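Local coordinates for translation initiation factor eIF2b-like protein (Chaetomium thermophilum, PDB 4ZEM), which is the beta subunit of eIF2B, the heterodecameric complex that probably exchanges GDP for GTP on eIF2 during translation initiation, at residues Lys241-Asn244 with Ser249-Asn252; Val219-Leu224 with Ala237-Lys242; Gln55-Ser60 with Asp66-Arg71. All coordinates share one frame; numbering follows the deposited sequence.

Contact 1: Lys241-Asn244 with Ser249-Asn252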
loop_
_atom_site.group_PDB
_atom_site.type_symbol
_atom_site.label_atom_id
_atom_site.label_comp_id
_atom_site.label_asym_id
_atom_site.label_seq_id
_atom_site.Cartn_x
_atom_site.Cartn_y
_atom_site.Cartn_z
ATOM N N LYS A 241 7.398 16.880 -19.102
ATOM C CA LYS A 241 8.643 17.610 -19.210
ATOM C C LYS A 241 9.793 16.732 -18.757
ATOM O O LYS A 241 10.851 16.721 -19.368
ATOM C CB LYS A 241 8.585 18.887 -18.376
ATOM C CG LYS A 241 9.787 19.795 -18.543
ATOM C CD LYS A 241 9.599 21.098 -17.789
ATOM C CE LYS A 241 10.769 22.039 -18.015
ATOM N NZ LYS A 241 10.474 23.398 -17.487
ATOM N N LYS A 242 9.581 15.999 -17.674
ATOM C CA LYS A 242 10.614 15.113 -17.166
ATOM C C LYS A 242 10.920 13.975 -18.137
ATOM O O LYS A 242 12.073 13.618 -18.340
ATOM C CB LYS A 242 10.237 14.577 -15.787
ATOM C CG LYS A 242 11.429 14.110 -14.976
ATOM C CD LYS A 242 11.035 13.806 -13.544
ATOM C CE LYS A 242 12.227 13.312 -12.744
ATOM N NZ LYS A 242 11.815 12.782 -11.417
ATOM N N LEU A 243 9.878 13.413 -18.738
ATOM C CA LEU A 243 10.032 12.314 -19.685
ATOM C C LEU A 243 10.737 12.723 -20.965
ATOM O O LEU A 243 11.575 11.995 -21.482
ATOM C CB LEU A 243 8.677 11.695 -20.016
ATOM C CG LEU A 243 8.027 10.838 -18.937
ATOM C CD1 LEU A 243 6.659 10.367 -19.386
ATOM C CD2 LEU A 243 8.912 9.660 -18.582
ATOM N N ASN A 244 10.385 13.895 -21.469
ATOM C CA ASN A 244 10.973 14.420 -22.693
ATOM C C ASN A 244 12.472 14.656 -22.545
ATOM O O ASN A 244 13.242 14.377 -23.464
ATOM C CB ASN A 244 10.279 15.722 -23.114
ATOM C CG ASN A 244 8.827 15.511 -23.519
ATOM O OD1 ASN A 244 8.424 14.409 -23.907
ATOM N ND2 ASN A 244 8.033 16.574 -23.433
ATOM N N SER A 249 9.443 10.192 -25.789
ATOM C CA SER A 249 8.361 10.904 -26.454
ATOM C C SER A 249 7.058 10.729 -25.691
ATOM O O SER A 249 6.807 9.677 -25.097
ATOM C CB SER A 249 8.212 10.438 -27.909
ATOM O OG SER A 249 9.386 10.745 -28.648
ATOM N N THR A 250 6.243 11.776 -25.686
ATOM C CA THR A 250 4.957 11.736 -25.000
ATOM C C THR A 250 3.827 12.127 -25.930
ATOM O O THR A 250 3.960 13.035 -26.758
ATOM C CB THR A 250 4.931 12.642 -23.752
ATOM O OG1 THR A 250 5.390 13.956 -24.105
ATOM C CG2 THR A 250 5.835 12.076 -22.674
ATOM N N ILE A 251 2.723 11.401 -25.798
ATOM C CA ILE A 251 1.544 11.635 -26.604
ATOM C C ILE A 251 0.351 11.964 -25.723
ATOM O O ILE A 251 0.108 11.303 -24.719
ATOM C CB ILE A 251 1.231 10.405 -27.482
ATOM C CG1 ILE A 251 2.365 10.195 -28.494
ATOM C CG2 ILE A 251 -0.115 10.567 -28.185
ATOM C CD1 ILE A 251 2.206 8.980 -29.400
ATOM N N ASN A 252 -0.361 13.023 -26.079
ATOM C CA ASN A 252 -1.615 13.356 -25.419
ATOM C C ASN A 252 -2.773 12.912 -26.291
ATOM O O ASN A 252 -2.832 13.251 -27.471
ATOM C CB ASN A 252 -1.710 14.853 -25.119
ATOM C CG ASN A 252 -1.038 15.224 -23.815
ATOM O OD1 ASN A 252 -1.244 14.573 -22.788
ATOM N ND2 ASN A 252 -0.218 16.269 -23.848
#

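Contact 2: Val219-Leu224 with Ala237-Lys242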
loop_
_atom_site.group_PDB
_atom_site.type_symbol
_atom_site.label_atom_id
_atom_site.label_comp_id
_atom_site.label_asym_id
_atom_site.label_seq_id
_atom_site.Cartn_x
_atom_site.Cartn_y
_atom_site.Cartn_z
ATOM N N VAL A 219 5.460 7.342 -24.358
ATOM C CA VAL A 219 4.409 7.245 -23.356
ATOM C C VAL A 219 3.167 8.011 -23.798
ATOM O O VAL A 219 3.238 9.190 -24.149
ATOM C CB VAL A 219 4.895 7.777 -21.992
ATOM C CG1 VAL A 219 3.760 7.817 -20.981
ATOM C CG2 VAL A 219 6.020 6.917 -21.481
ATOM N N ILE A 220 2.028 7.329 -23.769
ATOM C CA ILE A 220 0.758 7.948 -24.114
ATOM C C ILE A 220 -0.045 8.174 -22.835
ATOM O O ILE A 220 -0.305 7.237 -22.074
ATOM C CB ILE A 220 -0.057 7.087 -25.099
ATOM C CG1 ILE A 220 0.732 6.829 -26.389
ATOM C CG2 ILE A 220 -1.389 7.752 -25.411
ATOM C CD1 ILE A 220 1.560 5.557 -26.362
ATOM N N LEU A 221 -0.379 9.430 -22.572
ATOM C CA LEU A 221 -1.122 9.773 -21.371
ATOM C C LEU A 221 -2.591 9.983 -21.715
ATOM O O LEU A 221 -2.937 10.869 -22.499
ATOM C CB LEU A 221 -0.529 11.020 -20.718
ATOM C CG LEU A 221 0.934 10.899 -20.285
ATOM C CD1 LEU A 221 1.484 12.255 -19.943
ATOM C CD2 LEU A 221 1.063 9.986 -19.086
ATOM N N ALA A 222 -3.449 9.141 -21.152
ATOM C CA ALA A 222 -4.875 9.218 -21.424
ATOM C C ALA A 222 -5.683 9.331 -20.141
ATOM O O ALA A 222 -5.392 8.660 -19.151
ATOM C CB ALA A 222 -5.329 8.007 -22.221
ATOM N N SER A 223 -6.684 10.201 -20.150
ATOM C CA SER A 223 -7.625 10.258 -19.045
ATOM C C SER A 223 -9.018 10.439 -19.615
ATOM O O SER A 223 -9.220 11.265 -20.505
ATOM C CB SER A 223 -7.280 11.403 -18.093
ATOM O OG SER A 223 -8.293 11.566 -17.116
ATOM N N LEU A 224 -9.985 9.681 -19.115
ATOM C CA LEU A 224 -11.348 9.857 -19.601
ATOM C C LEU A 224 -11.998 11.054 -18.912
ATOM O O LEU A 224 -12.890 11.693 -19.466
ATOM C CB LEU A 224 -12.169 8.580 -19.396
ATOM C CG LEU A 224 -11.662 7.386 -20.217
ATOM C CD1 LEU A 224 -12.482 6.129 -19.948
ATOM C CD2 LEU A 224 -11.641 7.719 -21.709
ATOM N N ALA A 237 1.871 18.085 -17.201
ATOM C CA ALA A 237 2.932 18.851 -17.824
ATOM C C ALA A 237 4.290 18.576 -17.198
ATOM O O ALA A 237 5.283 18.468 -17.900
ATOM C CB ALA A 237 2.612 20.333 -17.767
ATOM N N ALA A 238 4.344 18.476 -15.879
ATOM C CA ALA A 238 5.615 18.214 -15.225
ATOM C C ALA A 238 6.178 16.852 -15.596
ATOM O O ALA A 238 7.363 16.716 -15.897
ATOM C CB ALA A 238 5.465 18.330 -13.720
ATOM N N LEU A 239 5.312 15.849 -15.592
ATOM C CA LEU A 239 5.722 14.495 -15.915
ATOM C C LEU A 239 6.215 14.433 -17.343
ATOM O O LEU A 239 7.237 13.824 -17.630
ATOM C CB LEU A 239 4.541 13.547 -15.759
ATOM C CG LEU A 239 4.735 12.079 -16.117
ATOM C CD1 LEU A 239 5.773 11.473 -15.195
ATOM C CD2 LEU A 239 3.440 11.302 -16.026
ATOM N N ARG A 240 5.486 15.087 -18.235
ATOM C CA ARG A 240 5.853 15.108 -19.639
ATOM C C ARG A 240 7.187 15.795 -19.831
ATOM O O ARG A 240 8.010 15.354 -20.619
ATOM C CB ARG A 240 4.767 15.771 -20.481
ATOM C CG ARG A 240 3.558 14.883 -20.695
ATOM C CD ARG A 240 2.559 15.480 -21.667
ATOM N NE ARG A 240 1.760 16.533 -21.060
ATOM C CZ ARG A 240 1.847 17.818 -21.379
ATOM N NH1 ARG A 240 2.696 18.219 -22.310
ATOM N NH2 ARG A 240 1.076 18.702 -20.771
ATOM N N LYS A 241 7.398 16.880 -19.102
ATOM C CA LYS A 241 8.643 17.610 -19.210
ATOM C C LYS A 241 9.793 16.732 -18.757
ATOM O O LYS A 241 10.851 16.721 -19.368
ATOM C CB LYS A 241 8.585 18.887 -18.376
ATOM C CG LYS A 241 9.787 19.795 -18.543
ATOM C CD LYS A 241 9.599 21.098 -17.789
ATOM C CE LYS A 241 10.769 22.039 -18.015
ATOM N NZ LYS A 241 10.474 23.398 -17.487
ATOM N N LYS A 242 9.581 15.999 -17.674
ATOM C CA LYS A 242 10.614 15.113 -17.166
ATOM C C LYS A 242 10.920 13.975 -18.137
ATOM O O LYS A 242 12.073 13.618 -18.340
ATOM C CB LYS A 242 10.237 14.577 -15.787
ATOM C CG LYS A 242 11.429 14.110 -14.976
ATOM C CD LYS A 242 11.035 13.806 -13.544
ATOM C CE LYS A 242 12.227 13.312 -12.744
ATOM N NZ LYS A 242 11.815 12.782 -11.417
#

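Contact 3: Gln55-Ser60 with Asp66-Arg71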
loop_
_atom_site.group_PDB
_atom_site.type_symbol
_atom_site.label_atom_id
_atom_site.label_comp_id
_atom_site.label_asym_id
_atom_site.label_seq_id
_atom_site.Cartn_x
_atom_site.Cartn_y
_atom_site.Cartn_z
ATOM N N GLN A 55 3.764 4.109 17.654
ATOM C CA GLN A 55 3.639 4.898 18.869
ATOM C C GLN A 55 2.633 4.256 19.823
ATOM O O GLN A 55 2.761 4.368 21.043
ATOM C CB GLN A 55 3.197 6.321 18.532
ATOM C CG GLN A 55 4.310 7.219 18.047
ATOM C CD GLN A 55 5.451 7.341 19.036
ATOM O OE1 GLN A 55 5.236 7.462 20.242
ATOM N NE2 GLN A 55 6.678 7.313 18.525
ATOM N N VAL A 56 1.644 3.572 19.258
ATOM C CA VAL A 56 0.692 2.802 20.052
ATOM C C VAL A 56 1.407 1.664 20.775
ATOM O O VAL A 56 1.192 1.442 21.963
ATOM C CB VAL A 56 -0.445 2.240 19.171
ATOM C CG1 VAL A 56 -1.288 1.242 19.939
ATOM C CG2 VAL A 56 -1.303 3.371 18.638
ATOM N N VAL A 57 2.277 0.961 20.058
ATOM C CA VAL A 57 3.065 -0.113 20.654
ATOM C C VAL A 57 3.949 0.452 21.764
ATOM O O VAL A 57 4.075 -0.139 22.833
ATOM C CB VAL A 57 3.932 -0.841 19.605
ATOM C CG1 VAL A 57 4.861 -1.840 20.279
ATOM C CG2 VAL A 57 3.045 -1.542 18.587
ATOM N N ALA A 58 4.549 1.606 21.497
ATOM C CA ALA A 58 5.468 2.239 22.440
ATOM C C ALA A 58 4.803 2.850 23.679
ATOM O O ALA A 58 5.270 2.645 24.791
ATOM C CB ALA A 58 6.278 3.309 21.721
ATOM N N LYS A 59 3.738 3.620 23.487
ATOM C CA LYS A 59 3.162 4.397 24.580
ATOM C C LYS A 59 1.899 3.840 25.245
ATOM O O LYS A 59 1.606 4.205 26.381
ATOM C CB LYS A 59 2.881 5.819 24.099
ATOM C CG LYS A 59 4.109 6.553 23.585
ATOM C CD LYS A 59 3.772 8.001 23.275
ATOM C CE LYS A 59 5.021 8.847 23.104
ATOM N NZ LYS A 59 4.700 10.302 23.153
ATOM N N SER A 60 1.129 2.999 24.556
ATOM C CA SER A 60 -0.092 2.463 25.168
ATOM C C SER A 60 0.240 1.514 26.330
ATOM O O SER A 60 1.366 1.028 26.441
ATOM C CB SER A 60 -0.967 1.760 24.128
ATOM O OG SER A 60 -0.456 0.481 23.803
ATOM N N ASP A 66 -1.972 -10.223 23.958
ATOM C CA ASP A 66 -3.408 -10.132 23.741
ATOM C C ASP A 66 -3.891 -8.699 23.921
ATOM O O ASP A 66 -4.743 -8.233 23.166
ATOM C CB ASP A 66 -4.141 -11.076 24.688
ATOM C CG ASP A 66 -3.908 -12.531 24.339
ATOM O OD1 ASP A 66 -3.949 -12.869 23.136
ATOM O OD2 ASP A 66 -3.661 -13.335 25.261
ATOM N N GLN A 67 -3.334 -7.995 24.904
ATOM C CA GLN A 67 -3.710 -6.603 25.114
ATOM C C GLN A 67 -2.997 -5.680 24.125
ATOM O O GLN A 67 -3.518 -4.626 23.769
ATOM C CB GLN A 67 -3.382 -6.158 26.545
ATOM C CG GLN A 67 -4.187 -6.826 27.648
ATOM C CD GLN A 67 -3.481 -6.751 28.994
ATOM O OE1 GLN A 67 -2.331 -6.313 29.078
ATOM N NE2 GLN A 67 -4.166 -7.174 30.052
ATOM N N LEU A 68 -1.829 -6.098 23.648
ATOM C CA LEU A 68 -1.135 -5.352 22.603
ATOM C C LEU A 68 -1.892 -5.422 21.283
ATOM O O LEU A 68 -2.029 -4.420 20.581
ATOM C CB LEU A 68 0.290 -5.869 22.414
ATOM C CG LEU A 68 1.089 -5.127 21.335
ATOM C CD1 LEU A 68 1.109 -3.615 21.599
ATOM C CD2 LEU A 68 2.502 -5.674 21.226
ATOM N N LEU A 69 -2.386 -6.614 20.961
ATOM C CA LEU A 69 -3.182 -6.828 19.756
ATOM C C LEU A 69 -4.468 -6.020 19.801
ATOM O O LEU A 69 -4.885 -5.443 18.793
ATOM C CB LEU A 69 -3.513 -8.309 19.593
ATOM C CG LEU A 69 -2.361 -9.269 19.326
ATOM C CD1 LEU A 69 -2.856 -10.687 19.499
ATOM C CD2 LEU A 69 -1.817 -9.063 17.924
ATOM N N TYR A 70 -5.091 -5.987 20.974
ATOM C CA TYR A 70 -6.332 -5.249 21.154
ATOM C C TYR A 70 -6.069 -3.757 20.950
ATOM O O TYR A 70 -6.865 -3.061 20.319
ATOM C CB TYR A 70 -6.941 -5.509 22.539
ATOM C CG TYR A 70 -8.170 -4.675 22.821
ATOM C CD1 TYR A 70 -9.437 -5.165 22.533
ATOM C CD2 TYR A 70 -8.067 -3.394 23.356
ATOM C CE1 TYR A 70 -10.564 -4.408 22.772
ATOM C CE2 TYR A 70 -9.189 -2.626 23.596
ATOM C CZ TYR A 70 -10.438 -3.140 23.307
ATOM O OH TYR A 70 -11.562 -2.384 23.551
ATOM N N ARG A 71 -4.947 -3.275 21.484
ATOM C CA ARG A 71 -4.594 -1.861 21.380
ATOM C C ARG A 71 -4.411 -1.422 19.939
ATOM O O ARG A 71 -4.950 -0.399 19.517
ATOM C CB ARG A 71 -3.304 -1.566 22.148
ATOM C CG ARG A 71 -3.465 -1.549 23.643
ATOM C CD ARG A 71 -4.562 -0.599 24.040
ATOM N NE ARG A 71 -4.684 -0.487 25.484
ATOM C CZ ARG A 71 -5.691 0.130 26.086
ATOM N NH1 ARG A 71 -6.649 0.677 25.353
ATOM N NH2 ARG A 71 -5.740 0.197 27.409
#

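Contact 1: Lys241-Asn244 with Ser249-Asn252
Thr250 points its side chain from the strand toward the helix, meets Leu243 with its methyl and brings its hydroxyl beside the end of Asn244. The tight part is aliphatic. Thr250 CG2 sits 3.8 Å from Leu243 CD1, and the base of the leucine closes in as well, with Leu243 CB 3.9 Å from Thr250 CG2. The methyl thus meets the leucine at CB and at CD1, the two side chains crossing at a slant. Thr250 chi1 of 51° places OG1 between the backbone N and the carbonyl carbon, with CG2 beside the backbone N, where it can reach the leucine. Leu243 is buried and continues inward, packing on Val219 of the next strand and on Leu208 of helix 202-214.

The looser side is polar. Asn244 crosses Thr250 at about a right angle on the exposed border of the contact. Ser249 turns its side chain away from the helix, although its CA lies 5.8 Å from the CA of Asn244, where the chain swings from helix 237-246 into strand 249-252. That strand is an outermost one, within this chain, of the mixed sheet; it runs parallel to strand 218-222 and is tied to it by backbone hydrogen bonds.

Replacing Thr250 by an alanine, which removes both the methyl and the hydroxyl beside the Asn244 side chain, would probably leave Leu243 CB and CD1 without their partner on the strand. The methyl packs on buried Leu243 while the hydroxyl lies on the side of exposed Asn244, so one residue serves an apolar and a polar neighbour.

Contact 2: Val219-Leu224 with Ala237-Lys242
Leu221 and the pair Leu239 and Arg240 join the first strand of a beta-alpha-beta unit to its connecting helix, in the parallel part of the mixed sheet, which is Rossmann-like, consistent with the family. The strand sends Leu221 toward the helix, and its two methyls divide the work. Leu221 CD2 meets Leu239 CD2 at 4.1 Å, a purely apolar touch between branches that cross at a slant. Leu221 CD1 goes instead to the aliphatic stem of the arginine, 3.4 Å from Arg240 CG and 3.8 Å from Arg240 CD.

With CG opposite the backbone N (chi1 177°), Leu239 extends toward the sheet. Arg240 runs past the leucine and then bends at chi3 (-77°), which carries its charged end off the methyl. Leu221 CD1 lies at the edge of the guanidinium, close to its plane, so the flat face of that group is not what the leucine packs on. The polar end is held by the chain just ahead of the helix: Arg240 NE hydrogen-bonds to the carbonyl of Pro235. The arginine therefore offers its methylenes to the core and its NE to that carbonyl.

Tyr236 and Pro200 also pack on Leu221, while Leu239 continues to Glu205 of helix 202-214. Arg240 also touches Thr250 and Asn252 of strand 249-252. Strand 218-222 itself runs between strands 194-198 and 249-252, hydrogen-bonded to both. Helix 237-246 packs against strands 218-222 and 249-252, the outer pair at that side of the sheet, with helix 202-214 as its neighbour.

Contact 3: Gln55-Ser60 with Asp66-Arg71
Val56 O takes two hydrogen bonds from the same residue at the end of its helix. Ser60 OG donates at 2.7 Å to Val56 O, and Ser60 N reaches that oxygen at 3.0 Å, the two coming from opposite faces of the carbonyl plane. The hydroxyl approaches with a C=O...donor angle of 148°, tilted 31° out of the plane. Ser60 chi1 of 77° folds OG back over the last turn, just where the backbone leaves helical geometry.

Held this way, Ser60 OG lies 3.6 Å from Arg71 CG, against the aliphatic start of that side chain. Helices 43-59 and 65-82 are consecutive helices joined by a short loop and packed together at a steep angle here, in the helical part of the chain, and Arg71 NE hydrogen-bonds to the carbonyl of Lys61 within that loop.

Deeper between the helices the packing is aliphatic. Val56 CG1 comes to 4.1 Å from Arg71 CB, the two side chains crossing nearly perpendicularly. Leu68 reaches over to Val57, its CD1 4.1 Å from Val57 CG2 and equally near Val57 CA. Val57 also packs on Val163 and Ile167 of helix 154-182, and Leu68 on Ile100 of helix 88-104.

Along the chain contact 3 comes first, well before the other two, and lies on the opposite side of the chain's centre. Its own centre is about 48 Å from that of contact 1 and about 44 Å from that of contact 2. Contacts 1 and 2 are neighbours, their centres about 6 Å apart, and share Lys241 and Lys242. Contact 2 opens on strand 218-222 and closes on helix 237-246, where contact 1 begins before ending on strand 249-252. Together they fasten one helix onto two adjacent parallel strands of a beta-alpha-beta unit, while contact 3 packs two helices in a separate all-helical region at the far side of the chain.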